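Local coordinates for conserved hypothetical protein MTH1747 (Methanothermobacter thermautotrophicus, PDB 1I36) that is of unknown function but binds NADP through a Rossmann-type domain and resembles 3-hydroxyacid dehydrogenases in structure, at residues A[55-69]-A[76-90]. The protein carries 1 engineered substitution. Sequence-based numbering, arbitrary orientation.
Sequences YSCPVVISAVTPGVA and AGRHVRGIYVDINNI. With NAP (NADP nicotinamide-adenine-dinucleotide phosphate), chain C.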
# COMPACT_ATOMS: atom_id res chain seq x y z
N TYR A 55 11.61 -33.82 25.05
CA TYR A 55 11.29 -34.41 23.75
C TYR A 55 10.20 -35.44 23.80
O TYR A 55 9.67 -35.78 22.75
CB TYR A 55 12.53 -35.07 23.10
CG TYR A 55 13.72 -34.14 22.93
CD1 TYR A 55 13.55 -32.75 22.82
CD2 TYR A 55 15.02 -34.65 22.85
CE1 TYR A 55 14.65 -31.89 22.64
CE2 TYR A 55 16.13 -33.80 22.67
CZ TYR A 55 15.93 -32.43 22.56
OH TYR A 55 17.02 -31.61 22.36
N SER A 56 9.94 -36.00 24.97
CA SER A 56 8.90 -37.02 25.11
C SER A 56 7.49 -36.47 25.24
O SER A 56 6.52 -37.23 25.16
CB SER A 56 9.18 -37.95 26.31
OG SER A 56 8.88 -37.30 27.53
N CYS A 57 7.35 -35.17 25.48
CA CYS A 57 6.03 -34.57 25.60
C CYS A 57 5.26 -34.67 24.28
O CYS A 57 5.86 -34.64 23.21
CB CYS A 57 6.14 -33.12 26.01
SG CYS A 57 6.89 -32.88 27.58
N PRO A 58 3.92 -34.81 24.35
CA PRO A 58 3.11 -34.91 23.12
C PRO A 58 3.18 -33.65 22.24
O PRO A 58 2.90 -33.71 21.04
CB PRO A 58 1.70 -35.21 23.65
CG PRO A 58 1.71 -34.58 25.01
CD PRO A 58 3.07 -34.97 25.54
N VAL A 59 3.59 -32.53 22.85
CA VAL A 59 3.76 -31.25 22.16
C VAL A 59 5.08 -30.65 22.64
O VAL A 59 5.27 -30.41 23.84
CB VAL A 59 2.60 -30.23 22.39
CG1 VAL A 59 2.86 -28.94 21.56
CG2 VAL A 59 1.22 -30.85 21.96
N VAL A 60 5.98 -30.43 21.70
CA VAL A 60 7.29 -29.86 21.97
C VAL A 60 7.39 -28.57 21.15
O VAL A 60 7.24 -28.61 19.93
CB VAL A 60 8.39 -30.80 21.49
CG1 VAL A 60 9.77 -30.16 21.75
CG2 VAL A 60 8.28 -32.17 22.26
N ILE A 61 7.58 -27.44 21.81
CA ILE A 61 7.68 -26.16 21.12
C ILE A 61 9.12 -25.65 21.17
O ILE A 61 9.71 -25.54 22.24
CB ILE A 61 6.74 -25.09 21.78
CG1 ILE A 61 5.26 -25.52 21.66
CG2 ILE A 61 6.95 -23.73 21.12
CD1 ILE A 61 4.30 -24.66 22.49
N SER A 62 9.66 -25.33 19.99
CA SER A 62 11.02 -24.81 19.84
C SER A 62 10.90 -23.29 19.70
O SER A 62 10.39 -22.79 18.70
CB SER A 62 11.65 -25.37 18.56
OG SER A 62 12.91 -24.76 18.32
N ALA A 63 11.37 -22.56 20.71
CA ALA A 63 11.32 -21.11 20.73
C ALA A 63 12.71 -20.64 21.16
O ALA A 63 12.92 -20.18 22.29
CB ALA A 63 10.26 -20.64 21.73
N VAL A 64 13.68 -20.92 20.30
CA VAL A 64 15.08 -20.57 20.58
C VAL A 64 15.40 -19.33 19.75
O VAL A 64 14.61 -18.40 19.74
CB VAL A 64 16.00 -21.77 20.22
CG1 VAL A 64 15.76 -22.89 21.22
CG2 VAL A 64 15.68 -22.29 18.80
N THR A 65 16.58 -19.25 19.12
CA THR A 65 16.88 -18.09 18.27
C THR A 65 16.98 -18.60 16.82
O THR A 65 17.17 -19.79 16.59
CB THR A 65 18.20 -17.40 18.71
OG1 THR A 65 19.29 -18.31 18.55
CG2 THR A 65 18.11 -16.99 20.17
N PRO A 66 16.82 -17.71 15.82
CA PRO A 66 16.90 -18.21 14.45
C PRO A 66 18.18 -19.00 14.10
O PRO A 66 18.11 -20.02 13.40
CB PRO A 66 16.80 -16.94 13.61
CG PRO A 66 15.83 -16.10 14.44
CD PRO A 66 16.42 -16.29 15.85
N GLY A 67 19.32 -18.53 14.60
CA GLY A 67 20.58 -19.20 14.31
C GLY A 67 20.76 -20.57 14.97
O GLY A 67 21.68 -21.31 14.63
N VAL A 68 19.85 -20.93 15.87
CA VAL A 68 19.92 -22.19 16.63
C VAL A 68 18.80 -23.18 16.24
O VAL A 68 18.85 -24.34 16.60
CB VAL A 68 19.78 -21.84 18.19
CG1 VAL A 68 19.47 -23.06 19.02
CG2 VAL A 68 21.06 -21.17 18.69
N ALA A 69 17.82 -22.71 15.47
CA ALA A 69 16.65 -23.51 15.08
C ALA A 69 16.94 -24.86 14.41
O ALA A 69 16.35 -25.87 14.78
CB ALA A 69 15.71 -22.65 14.20
N ALA A 76 16.33 -32.65 18.62
CA ALA A 76 15.00 -33.11 19.02
C ALA A 76 14.46 -34.21 18.09
O ALA A 76 13.84 -35.18 18.54
CB ALA A 76 14.05 -31.91 19.06
N GLY A 77 14.80 -34.11 16.82
CA GLY A 77 14.31 -35.07 15.83
C GLY A 77 14.67 -36.54 16.02
O GLY A 77 14.08 -37.41 15.38
N ARG A 78 15.71 -36.79 16.80
CA ARG A 78 16.13 -38.17 17.08
C ARG A 78 15.19 -38.79 18.11
O ARG A 78 15.20 -40.01 18.30
CB ARG A 78 17.55 -38.19 17.67
CG ARG A 78 18.65 -37.89 16.70
CD ARG A 78 19.99 -37.73 17.39
NE ARG A 78 20.91 -37.18 16.43
CZ ARG A 78 21.64 -36.09 16.62
NH1 ARG A 78 21.59 -35.42 17.77
NH2 ARG A 78 22.36 -35.63 15.61
N HIS A 79 14.40 -37.96 18.79
CA HIS A 79 13.52 -38.43 19.85
C HIS A 79 12.02 -38.14 19.77
O HIS A 79 11.19 -38.98 20.14
CB HIS A 79 14.05 -37.90 21.18
CG HIS A 79 15.47 -38.28 21.47
ND1 HIS A 79 16.54 -37.45 21.17
CD2 HIS A 79 16.00 -39.39 22.03
CE1 HIS A 79 17.66 -38.04 21.53
NE2 HIS A 79 17.37 -39.22 22.06
N VAL A 80 11.66 -36.92 19.36
CA VAL A 80 10.25 -36.52 19.33
C VAL A 80 9.37 -37.43 18.50
O VAL A 80 9.67 -37.71 17.34
CB VAL A 80 10.11 -35.05 18.82
CG1 VAL A 80 8.64 -34.68 18.66
CG2 VAL A 80 10.79 -34.10 19.82
N ARG A 81 8.27 -37.88 19.09
CA ARG A 81 7.32 -38.74 18.39
C ARG A 81 5.94 -38.07 18.38
O ARG A 81 5.04 -38.49 17.66
CB ARG A 81 7.26 -40.12 19.03
CG ARG A 81 8.46 -41.01 18.67
CD ARG A 81 8.35 -42.35 19.33
NE ARG A 81 9.55 -43.14 19.04
CZ ARG A 81 9.69 -43.93 17.98
NH1 ARG A 81 8.70 -44.05 17.09
NH2 ARG A 81 10.87 -44.53 17.77
N GLY A 82 5.81 -36.99 19.15
CA GLY A 82 4.56 -36.24 19.18
C GLY A 82 4.66 -35.15 18.11
O GLY A 82 5.18 -35.39 17.00
N ILE A 83 4.18 -33.96 18.44
CA ILE A 83 4.24 -32.82 17.52
C ILE A 83 5.34 -31.84 17.94
O ILE A 83 5.51 -31.53 19.11
CB ILE A 83 2.88 -32.10 17.47
CG1 ILE A 83 1.89 -32.98 16.73
CG2 ILE A 83 2.98 -30.79 16.71
CD1 ILE A 83 0.51 -32.58 17.03
N TYR A 84 6.12 -31.43 16.95
CA TYR A 84 7.21 -30.48 17.15
C TYR A 84 6.75 -29.16 16.46
O TYR A 84 6.47 -29.14 15.26
CB TYR A 84 8.47 -31.01 16.47
CG TYR A 84 9.69 -30.15 16.73
CD1 TYR A 84 10.04 -29.12 15.84
CD2 TYR A 84 10.52 -30.41 17.80
CE1 TYR A 84 11.21 -28.38 16.01
CE2 TYR A 84 11.69 -29.69 18.00
CZ TYR A 84 12.03 -28.67 17.09
OH TYR A 84 13.18 -27.98 17.28
N VAL A 85 6.60 -28.13 17.27
CA VAL A 85 6.13 -26.82 16.83
C VAL A 85 7.28 -25.83 16.78
O VAL A 85 7.84 -25.48 17.81
CB VAL A 85 5.04 -26.32 17.79
CG1 VAL A 85 4.40 -25.05 17.27
CG2 VAL A 85 3.97 -27.42 17.96
N ASP A 86 7.66 -25.44 15.58
CA ASP A 86 8.75 -24.50 15.43
C ASP A 86 8.16 -23.09 15.28
O ASP A 86 7.45 -22.79 14.31
CB ASP A 86 9.64 -24.88 14.24
CG ASP A 86 10.93 -24.04 14.19
OD1 ASP A 86 10.85 -22.80 14.12
OD2 ASP A 86 12.02 -24.62 14.24
N ILE A 87 8.51 -22.22 16.22
CA ILE A 87 7.98 -20.87 16.22
C ILE A 87 9.08 -19.84 16.01
O ILE A 87 8.87 -18.65 16.15
CB ILE A 87 7.14 -20.63 17.51
CG1 ILE A 87 6.10 -19.54 17.29
CG2 ILE A 87 8.06 -20.31 18.70
CD1 ILE A 87 4.99 -19.55 18.38
N ASN A 88 10.23 -20.30 15.53
CA ASN A 88 11.36 -19.40 15.30
C ASN A 88 11.24 -18.55 14.03
O ASN A 88 10.62 -18.96 13.04
CB ASN A 88 12.67 -20.18 15.28
CG ASN A 88 12.88 -21.00 16.54
OD1 ASN A 88 13.09 -20.45 17.61
ND2 ASN A 88 12.79 -22.31 16.42
N ASN A 89 11.86 -17.39 14.04
CA ASN A 89 11.81 -16.52 12.87
C ASN A 89 12.87 -16.95 11.88
O ASN A 89 13.97 -16.41 11.87
CB ASN A 89 12.00 -15.04 13.23
CG ASN A 89 11.87 -14.12 12.02
OD1 ASN A 89 11.11 -14.41 11.08
ND2 ASN A 89 12.65 -13.03 12.01
N ILE A 90 12.55 -17.99 11.09
CA ILE A 90 13.43 -18.52 10.07
C ILE A 90 12.68 -18.53 8.74
O ILE A 90 11.46 -18.50 8.69
CB ILE A 90 13.97 -19.94 10.41
CG1 ILE A 90 12.81 -20.87 10.86
CG2 ILE A 90 15.02 -19.84 11.52
CD1 ILE A 90 13.25 -22.36 11.06
PA NAP C . 14.92 -14.92 23.76
O1A NAP C . 15.85 -14.72 22.67
O2A NAP C . 13.82 -14.18 24.34
O5B NAP C . 14.74 -16.55 24.09
C5B NAP C . 15.38 -17.76 23.36
C4B NAP C . 15.85 -18.46 24.55
O4B NAP C . 16.41 -19.75 23.75
C3B NAP C . 16.97 -18.45 25.07
O3B NAP C . 16.21 -18.31 26.20
C2B NAP C . 18.17 -19.27 25.33
O2B NAP C . 18.73 -19.73 26.36
C1B NAP C . 17.61 -20.22 24.47
N9A NAP C . 18.61 -20.82 23.57
C8A NAP C . 19.65 -20.37 22.74
N7A NAP C . 20.30 -21.37 22.19
C5A NAP C . 19.69 -22.52 22.66
C6A NAP C . 19.93 -23.92 22.45
N6A NAP C . 20.91 -24.35 21.66
N1A NAP C . 19.10 -24.83 23.09
C2A NAP C . 18.10 -24.40 23.91
N3A NAP C . 17.82 -23.11 24.16
C4A NAP C . 18.66 -22.21 23.49
O3 NAP C . 13.98 -15.08 22.39
PN NAP C . 12.32 -14.94 22.06
O1N NAP C . 11.98 -13.48 21.95
O2N NAP C . 11.71 -15.74 23.13
O5D NAP C . 11.93 -15.65 20.70
C5D NAP C . 12.11 -17.08 20.50
C4D NAP C . 11.89 -17.39 19.04
O4D NAP C . 10.61 -16.95 18.47
C3D NAP C . 12.94 -16.78 18.08
O3D NAP C . 13.37 -17.64 16.98
C2D NAP C . 12.32 -15.52 17.56
O2D NAP C . 12.84 -15.12 16.32
C1D NAP C . 10.83 -15.90 17.53
N1N NAP C . 9.91 -14.76 17.64
C2N NAP C . 9.95 -13.94 18.78
C3N NAP C . 9.00 -12.85 18.80
C7N NAP C . 8.93 -11.93 19.91
O7N NAP C . 8.09 -11.00 19.92
N7N NAP C . 9.75 -12.04 20.99
C4N NAP C . 8.11 -12.69 17.71
C5N NAP C . 8.10 -13.49 16.62
C6N NAP C . 9.00 -14.53 16.59
P2B NAP C . 19.96 -18.76 26.91
O1X NAP C . 19.38 -17.52 27.53
O2X NAP C . 20.56 -19.66 27.86
O3X NAP C . 20.74 -18.39 25.75
O HOH W 1 7.30 -36.51 21.69
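Ala76 CA sits over one face of the Tyr55 ring, a CH-pi contact, 3.7 Å from the centroid and close to the normal, while Tyr55 CB meets Val80 CG2. CG stands anti to the carbonyl carbon (chi1 -56°), which turns the ring over Ala76 of helix 69-77; its hydroxyl is held by Glu51. With an alanine here in place of Tyr55, Ala76 would probably lose its aromatic cover and Glu51 its hydroxyl partner. Beyond it, strands 59-62 and 83-86 pair in parallel, joined by the right-handed crossover through helix 69-77 that marks a Rossmann fold. Five straight backbone bonds run from Ile83 N on Pro58 O to Ile87 N on Ser62 O. The packing is close on both sheet faces: Val60 CG2 meets Val80 CG2 tip to tip at 4.0 Å, Ser62 CB sits 3.3 Å from Tyr84 OH, and Ile61 lies alongside Val85. Toward solvent the fit is looser. Partly exposed His79 is slid off the Tyr55 ring, centroids 5.6 Å apart, and near Pro58 water 1 bridges Tyr55 O and Cys57 O to Gly82 N. At the carboxyl ends of the strands the contact becomes polar. Asp86 OD1 takes the Asn88 backbone N in an Asx turn. Asn88 ND2 donates to Ser62 OG (3.1 Å) in its own amide plane and weakly to Asp86 OD1 and OD2, setting the amide's rotation and directing OD1 to NADP O3D (2.9 Å) and, by a weak bond, to Val64 N. Asp86 and Ser62 thus probably act as a second shell presenting Asn88 as acceptor for the nicotinamide-ribose hydroxyl.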